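Local structure of sarcolemmal membrane-associated protein (Homo sapiens, 6AR0) at residues Gly31-Ala35 against Arg36-Ala40; Val50-Arg53 against Asn54-Leu57. The protein associates, as a longer protein whose N-terminal part is this FHA domain, with the STRIPAK complex, which dephosphorylates STK3 and so inhibits Hippo signaling. All coordinates share one frame; numbering follows the deposited sequence.

Contact 1 of 2, residues Gly31-Ala35 against Arg36-Ala40; sequences GRSVA and RCRPA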
ATOM      1  N   GLY A  31       5.117  -4.376  -2.371  1.00  8.12           N
ATOM      2  CA  GLY A  31       5.768  -5.581  -1.903  1.00  9.74           C
ATOM      3  C   GLY A  31       7.062  -5.284  -1.183  1.00  8.36           C
ATOM      4  O   GLY A  31       7.522  -4.141  -1.098  1.00  8.78           O
ATOM      5  N   ARG A  32       7.656  -6.357  -0.681  1.00  9.33           N
ATOM      6  CA  ARG A  32       8.886  -6.282   0.092  1.00  9.60           C
ATOM      7  C   ARG A  32      10.091  -6.047  -0.810  1.00 10.36           C
ATOM      8  O   ARG A  32      10.163  -6.583  -1.923  1.00 11.84           O
ATOM      9  CB  ARG A  32       9.080  -7.606   0.835  1.00 11.84           C
ATOM     10  CG  ARG A  32      10.178  -7.574   1.874  1.00 12.25           C
ATOM     11  CD  ARG A  32      10.274  -8.872   2.632  1.00 14.55           C
ATOM     12  NE  ARG A  32      10.851  -9.934   1.808  1.00 18.53           N
ATOM     13  CZ  ARG A  32      10.188 -10.968   1.296  1.00 16.91           C
ATOM     14  NH1 ARG A  32       8.892 -11.147   1.515  1.00 17.39           N
ATOM     15  NH2 ARG A  32      10.840 -11.856   0.557  1.00 22.17           N
ATOM     16  N   SER A  33      11.050  -5.277  -0.304  1.00  9.74           N
ATOM     17  CA  SER A  33      12.316  -5.070  -0.986  1.00  9.98           C
ATOM     18  C   SER A  33      13.031  -6.398  -1.198  1.00 12.99           C
ATOM     19  O   SER A  33      13.201  -7.178  -0.256  1.00 13.87           O
ATOM     20  CB  SER A  33      13.174  -4.157  -0.117  1.00 11.79           C
ATOM     21  OG  SER A  33      14.440  -3.967  -0.697  1.00 12.49           O
ATOM     22  N   VAL A  34      13.442  -6.642  -2.443  1.00 11.55           N
ATOM     23  CA  VAL A  34      14.213  -7.816  -2.825  1.00 13.70           C
ATOM     24  C   VAL A  34      15.212  -7.376  -3.887  1.00 13.77           C
ATOM     25  O   VAL A  34      15.128  -6.270  -4.427  1.00 13.85           O
ATOM     26  CB  VAL A  34      13.315  -8.948  -3.366  1.00 14.68           C
ATOM     27  CG1 VAL A  34      12.378  -9.455  -2.274  1.00 17.93           C
ATOM     28  CG2 VAL A  34      12.533  -8.481  -4.591  1.00 17.42           C
ATOM     29  N   ALA A  35      16.168  -8.252  -4.190  1.00 15.28           N
ATOM     30  CA  ALA A  35      17.151  -7.911  -5.204  1.00 16.43           C
ATOM     31  C   ALA A  35      16.431  -7.515  -6.487  1.00 17.01           C
ATOM     32  O   ALA A  35      15.445  -8.144  -6.884  1.00 18.09           O
ATOM     33  CB  ALA A  35      18.079  -9.097  -5.460  1.00 18.31           C
ATOM     34  N   ARG A  36      16.907  -6.445  -7.115  1.00 17.73           N
ATOM     35  CA  ARG A  36      16.375  -5.877  -8.348  1.00 18.58           C
ATOM     36  C   ARG A  36      15.073  -5.113  -8.149  1.00 18.25           C
ATOM     37  O   ARG A  36      14.602  -4.486  -9.099  1.00 19.92           O
ATOM     38  CB  ARG A  36      16.168  -6.913  -9.466  1.00 20.01           C
ATOM     39  CG  ARG A  36      17.395  -7.715  -9.755  1.00 22.78           C
ATOM     40  CD  ARG A  36      17.320  -8.315 -11.129  1.00 28.94           C
ATOM     41  NE  ARG A  36      17.362  -7.305 -12.180  1.00 31.26           N
ATOM     42  CZ  ARG A  36      17.594  -7.582 -13.456  1.00 33.56           C
ATOM     43  NH1 ARG A  36      17.805  -8.834 -13.840  1.00 34.94           N
ATOM     44  NH2 ARG A  36      17.620  -6.608 -14.352  1.00 39.98           N
ATOM     45  N   CYS A  37      14.468  -5.136  -6.957  1.00 15.60           N
ATOM     46  CA  CYS A  37      13.202  -4.451  -6.701  1.00 15.49           C
ATOM     47  C   CYS A  37      13.363  -3.782  -5.342  1.00 13.26           C
ATOM     48  O   CYS A  37      12.933  -4.313  -4.318  1.00 13.47           O
ATOM     49  CB  CYS A  37      12.029  -5.422  -6.686  1.00 18.19           C
ATOM     50  SG  CYS A  37      11.865  -6.448  -8.122  1.00 25.46           S
ATOM     51  N   ARG A  38      14.021  -2.640  -5.333  1.00 13.45           N
ATOM     52  CA  ARG A  38      14.323  -1.957  -4.096  1.00 12.54           C
ATOM     53  C   ARG A  38      13.451  -0.722  -3.921  1.00 11.91           C
ATOM     54  O   ARG A  38      12.839  -0.228  -4.876  1.00 12.86           O
ATOM     55  CB  ARG A  38      15.792  -1.528  -4.096  1.00 15.05           C
ATOM     56  CG  ARG A  38      16.762  -2.702  -4.210  1.00 16.38           C
ATOM     57  CD  ARG A  38      16.567  -3.682  -3.063  1.00 13.57           C
ATOM     58  NE  ARG A  38      17.605  -4.706  -3.024  1.00 15.36           N
ATOM     59  CZ  ARG A  38      17.621  -5.721  -2.171  1.00 14.28           C
ATOM     60  NH1 ARG A  38      16.666  -5.845  -1.269  1.00 15.15           N
ATOM     61  NH2 ARG A  38      18.605  -6.604  -2.205  1.00 17.69           N
ATOM     62  N   PRO A  39      13.347  -0.212  -2.696  1.00 10.94           N
ATOM     63  CA  PRO A  39      12.560   1.006  -2.466  1.00 11.49           C
ATOM     64  C   PRO A  39      13.073   2.178  -3.285  1.00 11.72           C
ATOM     65  O   PRO A  39      14.275   2.358  -3.459  1.00 13.88           O
ATOM     66  CB  PRO A  39      12.748   1.262  -0.967  1.00 12.24           C
ATOM     67  CG  PRO A  39      13.069  -0.075  -0.397  1.00 13.08           C
ATOM     68  CD  PRO A  39      13.879  -0.765  -1.442  1.00 12.86           C
ATOM     69  N   ALA A  40      12.142   2.995  -3.756  1.00 11.75           N
ATOM     70  CA  ALA A  40      12.460   4.250  -4.421  1.00 13.25           C
ATOM     71  C   ALA A  40      11.285   5.194  -4.220  1.00 12.50           C
ATOM     72  O   ALA A  40      10.173   4.771  -3.906  1.00 11.57           O
ATOM     73  CB  ALA A  40      12.708   4.055  -5.917  1.00 15.29           C
TER
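A type II beta turn running from V34 to C37 folds the chain back on itself just after strand 28-32. V34 and C37 form a single antiparallel, hydrogen-bonded bridge. C37 N donates to V34 O at 2.8 Å, and V34 N donates to C37 O at 3.0 Å. A weaker CA-H...O contact from S33 CA also reaches C37 O. On the side chains, V34 CG2 packs on C37 CB at 3.7 Å. Strand 28-32 closes with G31 and R32, and S33 follows in the loop; together they give the Gly-Arg-Ser sequence characteristic of FHA domains. In this family the arginine of the motif usually contacts the phosphopeptide, and R32 probably does the same. R32 starts out away from the turn, and its NH1 is hydrogen-bonded to L51 O. R38 folds back over the turn. Its chain bends at the CB-CG bond (chi2 -59°), which lays the guanidinium flat over the V34-A35 peptide. V34 C lies 3.3 Å from its plane and A35 N also sits over that face. At the guanidinium edge, NH1 gives a nearly straight bond to S33 OG at 3.0 Å, 166° at the hydrogen and almost in plane. S33 OG also touches P39 CD at 3.3 Å.

Contact 2 of 2, residues Val50-Arg53 against Asn54-Leu57; sequences VLSR and NHAL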
ATOM      1  N   VAL A  50       7.593  -7.931   7.234  1.00 11.30           N
ATOM      2  CA  VAL A  50       6.288  -8.582   7.282  1.00 11.13           C
ATOM      3  C   VAL A  50       5.537  -8.509   5.962  1.00 10.90           C
ATOM      4  O   VAL A  50       4.453  -9.109   5.855  1.00 13.33           O
ATOM      5  CB  VAL A  50       5.448  -8.059   8.468  1.00 11.96           C
ATOM      6  CG1 VAL A  50       6.203  -8.210   9.794  1.00 15.87           C
ATOM      7  CG2 VAL A  50       5.049  -6.624   8.262  1.00 13.53           C
ATOM      8  N   LEU A  51       6.070  -7.832   4.944  1.00  9.95           N
ATOM      9  CA  LEU A  51       5.425  -7.794   3.634  1.00  9.09           C
ATOM     10  C   LEU A  51       5.813  -9.006   2.807  1.00 10.36           C
ATOM     11  O   LEU A  51       6.932  -9.518   2.902  1.00 11.47           O
ATOM     12  CB  LEU A  51       5.812  -6.548   2.839  1.00 10.04           C
ATOM     13  CG  LEU A  51       4.892  -5.334   3.078  1.00 10.73           C
ATOM     14  CD1 LEU A  51       4.992  -4.787   4.499  1.00 12.52           C
ATOM     15  CD2 LEU A  51       5.175  -4.234   2.079  1.00 14.24           C
ATOM     16  N   SER A  52       4.882  -9.445   1.967  1.00 10.16           N
ATOM     17  CA  SER A  52       5.174 -10.432   0.941  1.00 10.27           C
ATOM     18  C   SER A  52       5.838  -9.765  -0.265  1.00 10.68           C
ATOM     19  O   SER A  52       5.746  -8.548  -0.467  1.00  9.87           O
ATOM     20  CB  SER A  52       3.883 -11.141   0.519  1.00 10.92           C
ATOM     21  OG  SER A  52       3.313 -11.842   1.607  1.00 12.31           O
ATOM     22  N   ARG A  53       6.524 -10.577  -1.074  1.00 11.26           N
ATOM     23  CA  ARG A  53       7.157 -10.053  -2.279  1.00 11.64           C
ATOM     24  C   ARG A  53       6.120  -9.458  -3.218  1.00 10.79           C
ATOM     25  O   ARG A  53       6.303  -8.353  -3.746  1.00 11.49           O
ATOM     26  CB  ARG A  53       7.932 -11.165  -2.984  1.00 14.22           C
ATOM     27  CG  ARG A  53       8.627 -10.708  -4.262  1.00 16.65           C
ATOM     28  CD  ARG A  53       9.338 -11.848  -4.980  1.00 18.91           C
ATOM     29  NE  ARG A  53      10.045 -11.365  -6.169  1.00 25.93           N
ATOM     30  CZ  ARG A  53      11.368 -11.389  -6.346  1.00 29.38           C
ATOM     31  NH1 ARG A  53      12.182 -11.897  -5.427  1.00 30.41           N
ATOM     32  NH2 ARG A  53      11.882 -10.906  -7.470  1.00 29.25           N
ATOM     33  N   ASN A  54       5.023 -10.178  -3.436  1.00 11.43           N
ATOM     34  CA  ASN A  54       3.902  -9.717  -4.248  1.00 11.40           C
ATOM     35  C   ASN A  54       2.726  -9.542  -3.295  1.00 10.74           C
ATOM     36  O   ASN A  54       1.886 -10.421  -3.133  1.00 11.90           O
ATOM     37  CB  ASN A  54       3.591 -10.713  -5.346  1.00 13.50           C
ATOM     38  CG  ASN A  54       4.807 -11.056  -6.173  1.00 20.46           C
ATOM     39  OD1 ASN A  54       5.476 -10.175  -6.701  1.00 23.47           O
ATOM     40  ND2 ASN A  54       5.114 -12.343  -6.271  1.00 27.41           N
ATOM     41  N   HIS A  55       2.696  -8.395  -2.624  1.00  9.46           N
ATOM     42  CA  HIS A  55       1.791  -8.203  -1.501  1.00  8.51           C
ATOM     43  C   HIS A  55       0.431  -7.660  -1.935  1.00  8.10           C
ATOM     44  O   HIS A  55      -0.616  -8.185  -1.545  1.00  8.42           O
ATOM     45  CB  HIS A  55       2.463  -7.265  -0.494  1.00  8.56           C
ATOM     46  CG  HIS A  55       1.788  -7.232   0.829  1.00  8.01           C
ATOM     47  ND1 HIS A  55       2.309  -7.851   1.943  1.00  9.05           N
ATOM     48  CD2 HIS A  55       0.606  -6.696   1.201  1.00  8.54           C
ATOM     49  CE1 HIS A  55       1.478  -7.677   2.951  1.00  8.93           C
ATOM     50  NE2 HIS A  55       0.439  -6.982   2.528  1.00  9.49           N
ATOM     51  N   ALA A  56       0.445  -6.607  -2.743  1.00  7.84           N
ATOM     52  CA  ALA A  56      -0.783  -5.955  -3.169  1.00  7.66           C
ATOM     53  C   ALA A  56      -0.502  -5.238  -4.484  1.00  7.67           C
ATOM     54  O   ALA A  56       0.624  -5.229  -4.993  1.00  8.16           O
ATOM     55  CB  ALA A  56      -1.319  -5.020  -2.076  1.00  8.38           C
ATOM     56  N   LEU A  57      -1.558  -4.662  -5.045  1.00  8.02           N
ATOM     57  CA  LEU A  57      -1.511  -3.941  -6.301  1.00  7.75           C
ATOM     58  C   LEU A  57      -2.384  -2.708  -6.155  1.00  7.20           C
ATOM     59  O   LEU A  57      -3.485  -2.799  -5.616  1.00  7.71           O
ATOM     60  CB  LEU A  57      -2.068  -4.856  -7.387  1.00  9.61           C
ATOM     61  CG  LEU A  57      -1.842  -4.488  -8.849  1.00 11.47           C
ATOM     62  CD1 LEU A  57      -0.363  -4.475  -9.198  1.00 12.12           C
ATOM     63  CD2 LEU A  57      -2.591  -5.460  -9.736  1.00 14.09           C
TER
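H55 has its CG anti to the backbone N (chi1 -167°), and chi2 turns the ring so that ND1 faces the backbone of S52. S52 N donates to ND1 at 3.0 Å. The bond is nearly straight, 163° at the hydrogen, and the donor lies almost in the ring plane. ND1 is therefore the acceptor here. The other ring nitrogen, NE2, is hydrogen-bonded to G77 O, consistent with a neutral ring protonated on NE2. With both nitrogens engaged, the rotation of the buried ring is fixed. L51 meets the ring obliquely. Its CA is 3.5 Å from H55 ND1 and its CG is 3.8 Å from the same atom, with the two side chains crossing at about a right angle. The CB of H55 rests on S52 O at 3.5 Å. The S52 hydroxyl is turned to another loop, where OG bonds with S75 N.

R53 and N54 lie side by side and point the same way, with their guanidinium and amide planes 63° apart. The R53 chain is extended from CG to NE. N54 OD1 accepts a bond from K29 NZ, which ties this exposed end to strand 28-32. At the start of strand 56-61, H55 and A56 both face I30, a classic beta bulge. The sequence S52-R53-N54-H55 matches the Ser-X-X-His motif of FHA domains, whose histidine usually braces the loops of the phosphopeptide-binding end.

In the fold
Contacts 1 and 2 sit about 11 Å apart, measured between centres, and both reach the sheet in which strands 28-32 and 56-61 are neighbours. Contact 1 is a surface turn beyond the end of strand 28-32. Contact 2 is partly buried and leads into strand 56-61. R32 joins them directly, through its side chain and through its backbone N, which lies 2.9 Å from S52 O and is probably hydrogen-bonded to it. V34 CG2 also packs against R53 NH1. The chemistry follows the place. At the surface, backbone pairing and a guanidinium hold the turn. Further in, one imidazole links two loops through its two nitrogens.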